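Local coordinates for tyrosine-protein phosphatase non-receptor type 18 (Homo sapiens, PDB 2OC3), which hydrolyses phosphotyrosine in proteins, notably autophosphorylated tyrosine kinases, through the phosphatase domain that makes up this chain, at residues 80-85 with 183-188; 117-122 with 228-233; 244-249 with 289-294; 209-214 with 240-245; 54-59 with 68-73. One frame throughout, in Å; residues are numbered along the deposited sequence.

Contact 1 (80-85 with 183-188); sequences SLLQEE and TFQKES
F184 meets L81 and L82 where a two-residue type I' beta hairpin, joining strands 175-184 and 187-196, touches the loop between strands 76-78 and 90-91. L82 CD2 sits at the ring edge, in the ring plane, 3.9 Å from F184 CZ. L81 approaches obliquely: its CD2 is 4.1 Å from F184 CZ, and its CD1 is near CE2 of the same ring. On the other flank L82 CD1 reaches F184 CE1 at 4.1 Å, and the two leucines thus share the outer end of the ring. The torsion chi1 of F184 (171°) sets CG opposite the backbone N and points the ring at the loop. Q185 lays its CG over one ring face, offset toward the rim, and slides past L82 until its NE2 is 3.9 Å from L82 CD2, a packing contact without a hydrogen bond. In place of F184, an alanine would probably open a gap beside both leucines, leaving Q185 NE2 against L82 as the remaining touch between these two segments. Farther out, F161 stacks on the F184 ring and W124 meets it at about 60°. The loop is shaped by a type II turn from S80 to Q83, and its L81 O accepts from R121. Behind the hairpin turn, T183 OG1 and S188 OG share a hydrogen bond of 2.7 Å.

Contact 2 (117-122 with 228-233); sequences LDFWRL and PLCVHC
Strand 229-232, the sheet strand that runs straight into the catalytic loop, receives helix 116-125 through F119 and L122, which touch C230 and H232. The axes of the segments 117-122 and 229-232 approach to 11.4 Å and run roughly antiparallel. F119 and H232 form an offset edge-to-face pair: the edge of F119 is directed at the imidazole face, with centroids 5.7 Å apart and planes at 82°. C230 fills the space alongside, its SG 5.1 Å from the centroid of the F119 ring in an oblique sulfur-aromatic contact. From the next turn of the helix, L122 brings CD2 to 4.1 Å from the same C230 SG, so the sulfur meets F119 CE1 and a leucine methyl from directions about at right angles. H232 and C233 begin the HCX5R signature of tyrosine phosphatases, in which C233 is the predicted phosphocysteine residue. The H232 side chain takes the crowded position between its backbone N and carbonyl carbon (chi1 76°), which turns ND1 toward the main chain of its neighbour. ND1 donates to C233 O at 3.0 Å, nearly straight at 169°, in both the ring plane and the carbonyl plane and on a lone pair of the oxygen. NE2 of H232 is hydrogen-bonded to Y148 OH, so both ring nitrogens are engaged and the imidazole is fixed against rotation. Y148 also meets the ring of F119.

Contact 3 (244-249 with 289-294); sequences CTVDYV and YHTVAQ
V249 and V292 both hold CG1 opposite their own backbone N (chi1 178° and 170°), a setting that carries these two methyls into the gap between helices 238-254 and 282-296. Their CG1 atoms come to 4.0 Å, and V249 CG1 also reaches V292 CG2 at 4.1 Å, so one methyl of V249 rests against both branches of its partner. The two side chains cross at about a right angle. One turn earlier on helix 238-254, V246 makes the second meeting: its CG2 is 3.9 Å from T291 CG2, and its CG1 is 4.0 Å from the same methyl. T291 presents this methyl because its OG1 lies on the side of its own backbone N, where it bonds to F287 O in the preceding helical turn. V246 and V292 mark the nearest approach of the two backbones, with CA atoms 6.9 Å apart. The contact joins the helix that follows the phosphate-binding loop to the last helix of the catalytic domain, and the side chain of V246 is about 10 Å from that of R239, a residue probably involved in substrate binding. L288, M295 and F296 also touch helix 238-254 from helix 282-296, while M211 and L212 reach T291. Because T291 spends its hydroxyl within its own helix, the interface between these segments is made of methyl groups alone, and cohesion rests on van der Waals packing.

Contact 4 (209-214 with 240-245); sequences DHMLAM and TGVLCT
L243 CD2 is the main bump of this contact, seated in a hollow between M211 and M214, which lie one turn apart on helix 209-222. It presses on M211 CG at 3.5 Å, a tight approach, and is 4.2 Å from M214 SD at the hollow's other wall. The extended M211 chain carries SD past L243 to 3.7 Å from V242 CG1, and the bend at chi3 (62°) sets CE 4.1 Å from the same methyl. The axes of segments 209-214 and 240-245 cross at -64°, 11.0 Å apart at their closest, and these side chains bridge the separation. Helix 209-222 belongs to the beta-alpha-beta crossover between the parallel strands 187-196 and 229-232; helix 238-254 follows the phosphate-binding loop and sets L243 and C244 against V231 of the second of these strands. Were M211 a serine, L243 CD2 would probably lose one wall of its hollow and V242 CG1 its sulfur and methyl cover. M211 also touches F287 of helix 282-296. Within helix 238-254, T245 N and T245 OG1 reach G241 O from opposite faces of its carbonyl plane, the hydroxyl bond measuring 2.8 Å.

Contact 5 (54-59 with 68-73); sequences AGSRPE and DVLPYD
D73 reaches across to A54 at the start of the short, weakly bonded helix 53-56, and its side chain can be followed outward from CB. At CB the chain turns so that CG lies opposite the carbonyl carbon (chi1 -64°), swinging the carboxylate toward the helix; CG stands 3.9 Å from A54 N. OD1 is the main point of contact. Through its syn lone pair it accepts A54 N at 3.0 Å along a nearly straight line (170°), and A54 CB packs beside it at 3.5 Å. A water donates to the same OD1 at 2.8 Å, donates to P71 O as well, and accepts G55 N, also at 2.8 Å, so it stitches both segments together. OD2 turns to S51 OG and V53 N, so the carboxylate receives the amides of V53, A54 and, by way of the water, G55. Beyond this polar cluster, L70 lays CD2 3.8 Å from G55 O. At G55, a CB would point at the second segment and come within 3.3 Å of P71 CD; the missing side chain permits the close backbone passage, G55 CA and L70 CA being 5.6 Å apart. The eight residues between the segments include the KNRY sequence of the phosphotyrosine recognition loop of classical tyrosine phosphatases, and the contact closes the base of that loop. V69 touches C237 of the probable substrate site. The carboxylate is probably stabilised by the converging N-H groups of V53 and A54 and by the water, and these bonds would help to hold the loop base in place.

Along the chain contact 5 closes first, near the N-terminal end of the domain, while contacts 1 and 2 cross, their segments alternating. They also touch, helix 116-125 meeting the loop 80-85, and both reach the eight-stranded mixed sheet. Contacts 3 and 4 have centres about 7 Å apart and share C244 and T245 of helix 238-254, which follows the catalytic loop and packs on strand 229-232; Q294 and D209 join them further. Contact 2 touches contact 4 where T240 meets C233. Contact 1 lies about 36 Å, centre to centre, from contact 3, across the chain's centre. Contacts 2 and 4 thus flank the signature loop, while contact 5 closes the recognition loop.

Contact 1 (80-85 with 183-188)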
# COMPACT_ATOMS: atom_id res chain seq x y z
N SER A 80 1.76 -14.99 12.03
CA SER A 80 1.86 -15.92 13.12
C SER A 80 0.59 -15.92 13.95
O SER A 80 0.37 -16.83 14.75
CB SER A 80 3.05 -15.60 14.01
OG SER A 80 2.89 -14.40 14.75
N LEU A 81 -0.28 -14.92 13.78
CA LEU A 81 -1.46 -14.86 14.59
C LEU A 81 -2.35 -16.06 14.25
O LEU A 81 -2.62 -16.38 13.08
CB LEU A 81 -2.17 -13.50 14.38
CG LEU A 81 -3.39 -13.22 15.27
CD1 LEU A 81 -2.94 -12.98 16.72
CD2 LEU A 81 -4.22 -12.04 14.76
N LEU A 82 -2.79 -16.75 15.29
CA LEU A 82 -3.60 -17.95 15.17
C LEU A 82 -2.83 -19.13 14.61
O LEU A 82 -3.43 -20.07 14.17
CB LEU A 82 -4.89 -17.70 14.36
CG LEU A 82 -5.90 -16.67 14.94
CD1 LEU A 82 -7.06 -16.40 13.99
CD2 LEU A 82 -6.43 -17.14 16.28
N GLN A 83 -1.49 -19.09 14.66
CA GLN A 83 -0.72 -20.25 14.16
C GLN A 83 -1.07 -21.50 14.95
O GLN A 83 -1.17 -22.59 14.35
CB GLN A 83 0.78 -20.00 14.22
CG GLN A 83 1.35 -19.76 15.61
N GLU A 84 -1.23 -21.35 16.28
CA GLU A 84 -1.58 -22.49 17.18
C GLU A 84 -2.92 -23.14 16.83
O GLU A 84 -3.18 -24.29 17.18
CB GLU A 84 -1.59 -22.05 18.66
CG GLU A 84 -2.82 -21.21 19.06
N GLU A 85 -3.79 -22.40 16.14
CA GLU A 85 -5.08 -22.92 15.72
C GLU A 85 -5.04 -23.42 14.26
O GLU A 85 -6.07 -23.76 13.67
CB GLU A 85 -6.17 -21.86 15.91
CG GLU A 85 -6.18 -21.24 17.34
N THR A 183 -12.95 -6.07 16.62
CA THR A 183 -12.98 -6.85 17.85
C THR A 183 -12.48 -8.26 17.57
O THR A 183 -12.98 -8.92 16.65
CB THR A 183 -14.36 -6.84 18.50
OG1 THR A 183 -14.71 -5.47 18.77
CG2 THR A 183 -14.37 -7.67 19.79
N PHE A 184 -11.53 -8.69 18.38
CA PHE A 184 -10.90 -10.03 18.25
C PHE A 184 -10.51 -10.48 19.65
O PHE A 184 -9.80 -9.74 20.36
CB PHE A 184 -9.65 -9.89 17.37
CG PHE A 184 -8.78 -11.14 17.30
CD1 PHE A 184 -9.20 -12.23 16.56
CD2 PHE A 184 -7.60 -11.22 18.00
CE1 PHE A 184 -8.40 -13.37 16.47
CE2 PHE A 184 -6.80 -12.36 17.94
CZ PHE A 184 -7.21 -13.43 17.16
N GLN A 185 -10.92 -11.70 20.04
CA GLN A 185 -10.46 -12.30 21.32
C GLN A 185 -10.63 -11.33 22.49
O GLN A 185 -9.74 -11.14 23.31
CB GLN A 185 -9.01 -12.78 21.25
CG GLN A 185 -8.84 -13.96 20.32
CD GLN A 185 -7.45 -14.57 20.31
OE1 GLN A 185 -6.45 -13.94 20.69
NE2 GLN A 185 -7.37 -15.81 19.82
N LYS A 186 -11.81 -10.72 22.52
CA LYS A 186 -12.28 -9.89 23.67
C LYS A 186 -11.62 -8.51 23.82
O LYS A 186 -11.85 -7.81 24.82
CB LYS A 186 -12.28 -10.70 24.97
CG LYS A 186 -13.06 -12.04 24.81
CD LYS A 186 -13.10 -12.85 26.09
CE LYS A 186 -13.70 -14.23 25.80
NZ LYS A 186 -13.97 -15.02 27.04
N GLU A 187 -10.87 -8.09 22.78
CA GLU A 187 -10.24 -6.78 22.65
C GLU A 187 -10.85 -6.04 21.47
O GLU A 187 -11.11 -6.65 20.42
CB GLU A 187 -8.72 -6.91 22.46
CG GLU A 187 -8.00 -5.63 22.26
CD GLU A 187 -6.47 -5.79 22.30
OE1 GLU A 187 -5.98 -6.59 23.12
OE2 GLU A 187 -5.76 -5.15 21.52
N SER A 188 -11.09 -4.72 21.62
CA SER A 188 -11.56 -3.90 20.53
C SER A 188 -10.56 -2.79 20.26
O SER A 188 -10.05 -2.16 21.19
CB SER A 188 -12.92 -3.29 20.83
OG SER A 188 -13.89 -4.28 21.07

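Contact 2 (117-122 with 228-233)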
# COMPACT_ATOMS: atom_id res chain seq x y z
N LEU A 117 -10.06 -13.13 6.23
CA LEU A 117 -9.59 -13.44 7.57
C LEU A 117 -8.07 -13.15 7.66
O LEU A 117 -7.57 -12.60 8.67
CB LEU A 117 -9.92 -14.90 7.96
CG LEU A 117 -9.31 -15.40 9.26
CD1 LEU A 117 -9.73 -14.52 10.42
CD2 LEU A 117 -9.75 -16.84 9.51
N ASP A 118 -7.32 -13.53 6.62
CA ASP A 118 -5.88 -13.28 6.62
C ASP A 118 -5.53 -11.79 6.63
O ASP A 118 -4.58 -11.35 7.28
CB ASP A 118 -5.22 -14.01 5.47
CG ASP A 118 -5.35 -15.53 5.57
OD1 ASP A 118 -5.46 -16.05 6.71
OD2 ASP A 118 -5.32 -16.17 4.49
N PHE A 119 -6.29 -11.01 5.87
CA PHE A 119 -6.14 -9.57 5.88
C PHE A 119 -6.30 -8.99 7.30
O PHE A 119 -5.48 -8.20 7.75
CB PHE A 119 -7.15 -8.93 4.92
CG PHE A 119 -7.09 -7.47 4.86
CD1 PHE A 119 -6.22 -6.85 3.97
CD2 PHE A 119 -7.93 -6.68 5.62
CE1 PHE A 119 -6.18 -5.45 3.87
CE2 PHE A 119 -7.88 -5.31 5.55
CZ PHE A 119 -6.99 -4.70 4.68
N TRP A 120 -7.33 -9.44 8.01
CA TRP A 120 -7.49 -8.95 9.41
C TRP A 120 -6.43 -9.49 10.36
O TRP A 120 -5.99 -8.80 11.25
CB TRP A 120 -8.92 -9.17 9.91
CG TRP A 120 -9.88 -8.20 9.29
CD1 TRP A 120 -10.87 -8.47 8.40
CD2 TRP A 120 -9.89 -6.78 9.48
NE1 TRP A 120 -11.48 -7.31 8.02
CE2 TRP A 120 -10.93 -6.26 8.68
CE3 TRP A 120 -9.14 -5.90 10.26
CZ2 TRP A 120 -11.22 -4.88 8.63
CZ3 TRP A 120 -9.47 -4.54 10.23
CH2 TRP A 120 -10.48 -4.06 9.40
N ARG A 121 -5.96 -10.73 10.15
CA ARG A 121 -4.82 -11.21 10.94
C ARG A 121 -3.59 -10.30 10.77
O ARG A 121 -2.86 -9.99 11.73
CB ARG A 121 -4.45 -12.64 10.52
CG ARG A 121 -5.42 -13.73 10.96
CD ARG A 121 -5.17 -15.08 10.20
NE ARG A 121 -3.89 -15.64 10.57
CZ ARG A 121 -3.09 -16.37 9.79
NH1 ARG A 121 -3.37 -16.68 8.53
NH2 ARG A 121 -1.99 -16.82 10.34
N LEU A 122 -3.37 -9.87 9.52
CA LEU A 122 -2.27 -8.95 9.20
C LEU A 122 -2.46 -7.65 9.97
O LEU A 122 -1.57 -7.21 10.70
CB LEU A 122 -2.18 -8.71 7.68
CG LEU A 122 -1.13 -7.75 7.13
CD1 LEU A 122 -0.95 -8.01 5.63
CD2 LEU A 122 -1.53 -6.29 7.31
N PRO A 228 3.20 -0.18 11.16
CA PRO A 228 3.21 0.10 9.74
C PRO A 228 1.82 0.58 9.25
O PRO A 228 0.81 0.22 9.83
CB PRO A 228 3.55 -1.26 9.14
CG PRO A 228 2.99 -2.23 10.06
CD PRO A 228 3.26 -1.62 11.42
N LEU A 229 1.85 1.41 8.23
CA LEU A 229 0.66 1.73 7.46
C LEU A 229 0.37 0.51 6.60
O LEU A 229 1.28 -0.07 6.02
CB LEU A 229 0.87 2.94 6.57
CG LEU A 229 1.13 4.30 7.21
CD1 LEU A 229 1.46 5.32 6.16
CD2 LEU A 229 -0.09 4.76 7.96
N CYS A 230 -0.90 0.15 6.46
CA CYS A 230 -1.32 -0.95 5.57
C CYS A 230 -1.86 -0.30 4.30
O CYS A 230 -2.83 0.45 4.34
CB CYS A 230 -2.39 -1.77 6.23
SG CYS A 230 -2.94 -3.14 5.14
N VAL A 231 -1.20 -0.55 3.17
CA VAL A 231 -1.52 0.11 1.89
C VAL A 231 -1.86 -0.97 0.89
O VAL A 231 -1.12 -1.95 0.75
CB VAL A 231 -0.36 0.99 1.39
CG1 VAL A 231 -0.79 1.80 0.16
CG2 VAL A 231 0.18 1.95 2.52
N HIS A 232 -2.95 -0.81 0.17
CA HIS A 232 -3.31 -1.81 -0.82
C HIS A 232 -4.12 -1.21 -1.94
O HIS A 232 -4.69 -0.15 -1.79
CB HIS A 232 -4.08 -2.99 -0.23
CG HIS A 232 -5.52 -2.70 0.09
ND1 HIS A 232 -6.56 -2.92 -0.80
CD2 HIS A 232 -6.09 -2.27 1.24
CE1 HIS A 232 -7.70 -2.60 -0.22
NE2 HIS A 232 -7.45 -2.23 1.04
N CYS A 233 -4.11 -1.88 -3.09
CA CYS A 233 -4.98 -1.59 -4.19
C CYS A 233 -5.59 -2.92 -4.56
O CYS A 233 -6.04 -3.63 -3.64
CB CYS A 233 -4.27 -0.81 -5.27
SG CYS A 233 -2.72 -1.52 -5.90

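Contact 3 (244-249 with 289-294)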
# COMPACT_ATOMS: atom_id res chain seq x y z
N CYS A 244 2.91 4.70 -1.26
CA CYS A 244 4.04 4.49 -0.33
C CYS A 244 5.16 5.45 -0.66
O CYS A 244 5.82 6.01 0.26
CB CYS A 244 4.57 3.07 -0.36
SG CYS A 244 3.37 1.84 0.30
N THR A 245 5.40 5.70 -1.94
CA THR A 245 6.49 6.59 -2.32
C THR A 245 6.17 8.04 -1.95
O THR A 245 7.04 8.77 -1.46
CB THR A 245 6.81 6.50 -3.83
OG1 THR A 245 7.15 5.14 -4.16
CG2 THR A 245 7.96 7.42 -4.19
N VAL A 246 4.92 8.46 -2.16
CA VAL A 246 4.54 9.82 -1.81
C VAL A 246 4.72 10.03 -0.30
O VAL A 246 5.26 11.05 0.16
CB VAL A 246 3.07 10.09 -2.24
CG1 VAL A 246 2.53 11.42 -1.60
CG2 VAL A 246 2.95 10.09 -3.75
N ASP A 247 4.30 9.06 0.49
CA ASP A 247 4.44 9.19 1.93
C ASP A 247 5.90 9.18 2.33
O ASP A 247 6.28 9.96 3.21
CB ASP A 247 3.76 8.06 2.69
CG ASP A 247 3.93 8.21 4.18
OD1 ASP A 247 3.19 9.04 4.76
OD2 ASP A 247 4.77 7.52 4.77
N TYR A 248 6.70 8.28 1.77
CA TYR A 248 8.15 8.24 2.06
C TYR A 248 8.80 9.61 1.79
O TYR A 248 9.54 10.16 2.64
CB TYR A 248 8.78 7.14 1.21
CG TYR A 248 10.26 6.87 1.46
CD1 TYR A 248 10.66 5.77 2.20
CD2 TYR A 248 11.23 7.66 0.86
CE1 TYR A 248 12.01 5.49 2.40
CE2 TYR A 248 12.58 7.39 1.06
CZ TYR A 248 12.95 6.31 1.83
OH TYR A 248 14.28 5.98 2.03
N VAL A 249 8.55 10.17 0.61
CA VAL A 249 9.13 11.46 0.24
C VAL A 249 8.60 12.57 1.15
O VAL A 249 9.36 13.47 1.57
CB VAL A 249 8.96 11.76 -1.25
CG1 VAL A 249 9.54 13.16 -1.59
CG2 VAL A 249 9.62 10.67 -2.08
N TYR A 289 6.03 12.09 -9.94
CA TYR A 289 6.80 13.30 -10.16
C TYR A 289 6.01 14.58 -9.96
O TYR A 289 6.48 15.48 -9.30
CB TYR A 289 7.49 13.31 -11.54
CG TYR A 289 8.96 12.99 -11.48
CD1 TYR A 289 9.40 11.68 -11.60
CD2 TYR A 289 9.91 13.98 -11.27
CE1 TYR A 289 10.74 11.36 -11.53
CE2 TYR A 289 11.29 13.67 -11.22
CZ TYR A 289 11.68 12.34 -11.35
OH TYR A 289 13.00 11.96 -11.29
N HIS A 290 4.80 14.62 -10.50
CA HIS A 290 3.92 15.78 -10.36
C HIS A 290 3.62 16.04 -8.87
O HIS A 290 3.66 17.19 -8.38
CB HIS A 290 2.61 15.51 -11.11
CG HIS A 290 1.68 16.68 -11.22
ND1 HIS A 290 1.92 17.91 -10.65
CD2 HIS A 290 0.49 16.78 -11.84
CE1 HIS A 290 0.92 18.73 -10.94
NE2 HIS A 290 0.04 18.07 -11.66
N THR A 291 3.33 14.96 -8.15
CA THR A 291 2.98 15.02 -6.73
C THR A 291 4.15 15.54 -5.91
O THR A 291 3.97 16.42 -5.04
CB THR A 291 2.53 13.64 -6.19
OG1 THR A 291 1.46 13.13 -7.01
CG2 THR A 291 2.07 13.75 -4.76
N VAL A 292 5.34 15.01 -6.17
CA VAL A 292 6.53 15.40 -5.42
C VAL A 292 6.90 16.87 -5.72
O VAL A 292 7.20 17.62 -4.78
CB VAL A 292 7.70 14.42 -5.69
CG1 VAL A 292 9.00 14.96 -5.11
CG2 VAL A 292 7.36 13.03 -5.08
N ALA A 293 6.83 17.27 -6.98
CA ALA A 293 7.08 18.68 -7.38
C ALA A 293 6.13 19.61 -6.63
O ALA A 293 6.55 20.66 -6.11
CB ALA A 293 6.94 18.84 -8.90
N GLN A 294 4.86 19.22 -6.54
CA GLN A 294 3.86 20.02 -5.83
C GLN A 294 4.17 20.12 -4.34
O GLN A 294 4.07 21.20 -3.74
CB GLN A 294 2.47 19.48 -6.06
CG GLN A 294 1.46 20.09 -5.16
CD GLN A 294 0.06 19.90 -5.64
OE1 GLN A 294 -0.18 19.70 -6.84
NE2 GLN A 294 -0.89 19.99 -4.70

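Contact 4 (209-214 with 240-245)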
# COMPACT_ATOMS: atom_id res chain seq x y z
N ASP A 209 -3.84 16.54 -5.84
CA ASP A 209 -4.26 17.19 -4.61
C ASP A 209 -4.96 16.26 -3.64
O ASP A 209 -4.69 16.26 -2.47
CB ASP A 209 -5.14 18.40 -4.93
CG ASP A 209 -4.39 19.46 -5.72
OD1 ASP A 209 -3.79 20.36 -5.09
OD2 ASP A 209 -4.39 19.38 -6.97
N HIS A 210 -5.92 15.50 -4.14
CA HIS A 210 -6.75 14.72 -3.21
C HIS A 210 -5.98 13.53 -2.66
O HIS A 210 -6.17 13.14 -1.51
CB HIS A 210 -8.10 14.40 -3.84
CG HIS A 210 -8.94 15.63 -4.02
ND1 HIS A 210 -10.03 15.69 -4.86
CD2 HIS A 210 -8.79 16.87 -3.50
CE1 HIS A 210 -10.53 16.92 -4.84
NE2 HIS A 210 -9.80 17.66 -4.02
N MET A 211 -5.11 12.94 -3.46
CA MET A 211 -4.23 11.90 -2.95
C MET A 211 -3.31 12.45 -1.86
O MET A 211 -3.07 11.80 -0.84
CB MET A 211 -3.38 11.28 -4.05
CG MET A 211 -2.42 10.22 -3.54
SD MET A 211 -1.34 9.56 -4.85
CE MET A 211 -0.44 11.02 -5.33
N LEU A 212 -2.76 13.66 -2.07
CA LEU A 212 -1.95 14.27 -1.01
C LEU A 212 -2.76 14.45 0.28
O LEU A 212 -2.25 14.23 1.39
CB LEU A 212 -1.39 15.63 -1.46
CG LEU A 212 -0.15 15.52 -2.30
CD1 LEU A 212 0.19 16.89 -2.91
CD2 LEU A 212 1.03 15.02 -1.44
N ALA A 213 -4.01 14.90 0.15
CA ALA A 213 -4.93 15.06 1.28
C ALA A 213 -5.09 13.73 2.02
O ALA A 213 -5.13 13.66 3.24
CB ALA A 213 -6.29 15.57 0.80
N MET A 214 -5.17 12.64 1.25
CA MET A 214 -5.31 11.29 1.83
C MET A 214 -4.09 10.94 2.68
O MET A 214 -4.23 10.40 3.78
CB MET A 214 -5.53 10.29 0.70
CG MET A 214 -5.77 8.89 1.15
SD MET A 214 -5.62 7.74 -0.28
CE MET A 214 -6.34 6.22 0.40
N THR A 240 -0.48 1.25 -5.09
CA THR A 240 0.09 1.06 -3.76
C THR A 240 1.50 1.65 -3.70
O THR A 240 1.87 2.35 -2.73
CB THR A 240 0.09 -0.42 -3.42
OG1 THR A 240 -1.26 -0.87 -3.18
CG2 THR A 240 0.92 -0.70 -2.20
N GLY A 241 2.29 1.37 -4.74
CA GLY A 241 3.64 1.94 -4.77
C GLY A 241 3.67 3.44 -4.91
O GLY A 241 4.54 4.09 -4.31
N VAL A 242 2.71 4.02 -5.61
CA VAL A 242 2.60 5.48 -5.67
C VAL A 242 2.36 6.02 -4.26
O VAL A 242 3.06 6.93 -3.81
CB VAL A 242 1.50 5.96 -6.62
CG1 VAL A 242 1.26 7.47 -6.46
CG2 VAL A 242 1.90 5.62 -8.06
N LEU A 243 1.37 5.49 -3.54
CA LEU A 243 1.06 5.98 -2.20
C LEU A 243 2.24 5.85 -1.25
O LEU A 243 2.53 6.78 -0.49
CB LEU A 243 -0.14 5.26 -1.59
CG LEU A 243 -1.50 5.66 -2.14
CD1 LEU A 243 -2.60 4.86 -1.53
CD2 LEU A 243 -1.82 7.15 -1.94
N CYS A 244 2.91 4.70 -1.26
CA CYS A 244 4.04 4.49 -0.33
C CYS A 244 5.16 5.45 -0.66
O CYS A 244 5.82 6.01 0.26
CB CYS A 244 4.57 3.07 -0.36
SG CYS A 244 3.37 1.84 0.30
N THR A 245 5.40 5.70 -1.94
CA THR A 245 6.49 6.59 -2.32
C THR A 245 6.17 8.04 -1.95
O THR A 245 7.04 8.77 -1.46
CB THR A 245 6.81 6.50 -3.83
OG1 THR A 245 7.15 5.14 -4.16
CG2 THR A 245 7.96 7.42 -4.19

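Contact 5 (54-59 with 68-73)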
# COMPACT_ATOMS: atom_id res chain seq x y z
N ALA A 54 7.25 -19.13 -1.65
CA ALA A 54 6.12 -19.31 -0.76
C ALA A 54 4.82 -19.12 -1.54
O ALA A 54 3.84 -19.87 -1.37
CB ALA A 54 6.19 -18.34 0.40
N GLY A 55 4.76 -18.04 -2.30
CA GLY A 55 3.54 -17.75 -3.10
C GLY A 55 3.14 -18.76 -4.15
O GLY A 55 1.98 -18.77 -4.59
N SER A 56 4.10 -19.60 -4.55
CA SER A 56 3.86 -20.64 -5.56
C SER A 56 3.59 -22.01 -4.94
O SER A 56 3.36 -22.98 -5.67
CB SER A 56 5.07 -20.76 -6.49
OG SER A 56 5.27 -19.55 -7.19
N ARG A 57 3.67 -22.13 -3.63
CA ARG A 57 3.32 -23.40 -2.94
C ARG A 57 1.88 -23.76 -3.30
O ARG A 57 1.02 -22.88 -3.38
CB ARG A 57 3.50 -23.32 -1.43
CG ARG A 57 4.93 -23.29 -0.92
N PRO A 58 1.60 -25.06 -3.55
CA PRO A 58 0.24 -25.48 -3.94
C PRO A 58 -0.87 -24.96 -3.02
O PRO A 58 -1.92 -24.56 -3.49
CB PRO A 58 0.29 -27.02 -3.86
CG PRO A 58 1.66 -27.40 -3.54
CD PRO A 58 2.55 -26.19 -3.54
N GLU A 59 -0.60 -24.97 -1.73
CA GLU A 59 -1.58 -24.56 -0.73
C GLU A 59 -1.80 -23.03 -0.71
O GLU A 59 -2.76 -22.56 -0.13
CB GLU A 59 -1.13 -25.04 0.65
CG GLU A 59 0.12 -24.38 1.22
CD GLU A 59 1.41 -25.13 0.94
OE1 GLU A 59 1.54 -25.81 -0.10
OE2 GLU A 59 2.33 -25.02 1.79
N ASP A 68 0.36 -13.47 -11.85
CA ASP A 68 1.64 -12.86 -12.14
C ASP A 68 2.11 -11.91 -11.04
O ASP A 68 3.09 -11.19 -11.25
CB ASP A 68 1.65 -12.15 -13.51
CG ASP A 68 0.68 -10.98 -13.61
OD1 ASP A 68 -0.32 -10.94 -12.87
OD2 ASP A 68 0.90 -10.09 -14.47
N VAL A 69 1.41 -11.89 -9.90
CA VAL A 69 1.83 -11.06 -8.77
C VAL A 69 2.01 -11.95 -7.54
O VAL A 69 1.05 -12.36 -6.90
CB VAL A 69 0.84 -9.91 -8.45
CG1 VAL A 69 1.36 -9.13 -7.29
CG2 VAL A 69 0.70 -8.99 -9.69
N LEU A 70 3.26 -12.28 -7.27
CA LEU A 70 3.63 -13.06 -6.10
C LEU A 70 4.57 -12.27 -5.21
O LEU A 70 5.48 -11.64 -5.72
CB LEU A 70 4.35 -14.33 -6.56
CG LEU A 70 3.57 -15.26 -7.51
CD1 LEU A 70 4.49 -16.40 -8.01
CD2 LEU A 70 2.33 -15.76 -6.85
N PRO A 71 4.40 -12.35 -3.90
CA PRO A 71 5.25 -11.56 -3.02
C PRO A 71 6.67 -12.12 -3.03
O PRO A 71 6.88 -13.33 -3.04
CB PRO A 71 4.60 -11.78 -1.64
CG PRO A 71 4.02 -13.14 -1.72
CD PRO A 71 3.49 -13.22 -3.13
N TYR A 72 7.66 -11.25 -2.99
CA TYR A 72 9.03 -11.75 -2.92
C TYR A 72 9.23 -12.36 -1.56
O TYR A 72 8.83 -11.80 -0.55
CB TYR A 72 10.01 -10.61 -3.08
CG TYR A 72 9.92 -9.90 -4.43
CD1 TYR A 72 9.77 -10.66 -5.59
CD2 TYR A 72 10.02 -8.51 -4.56
CE1 TYR A 72 9.71 -10.08 -6.84
CE2 TYR A 72 9.96 -7.92 -5.86
CZ TYR A 72 9.83 -8.74 -6.97
OH TYR A 72 9.72 -8.24 -8.29
N ASP A 73 9.85 -13.53 -1.51
CA ASP A 73 10.11 -14.18 -0.22
C ASP A 73 10.92 -13.31 0.73
O ASP A 73 10.79 -13.43 1.94
CB ASP A 73 10.93 -15.46 -0.45
CG ASP A 73 10.17 -16.53 -1.26
OD1 ASP A 73 8.98 -16.81 -0.94
OD2 ASP A 73 10.76 -17.12 -2.21
O HOH W 1 6.64 -15.91 -2.09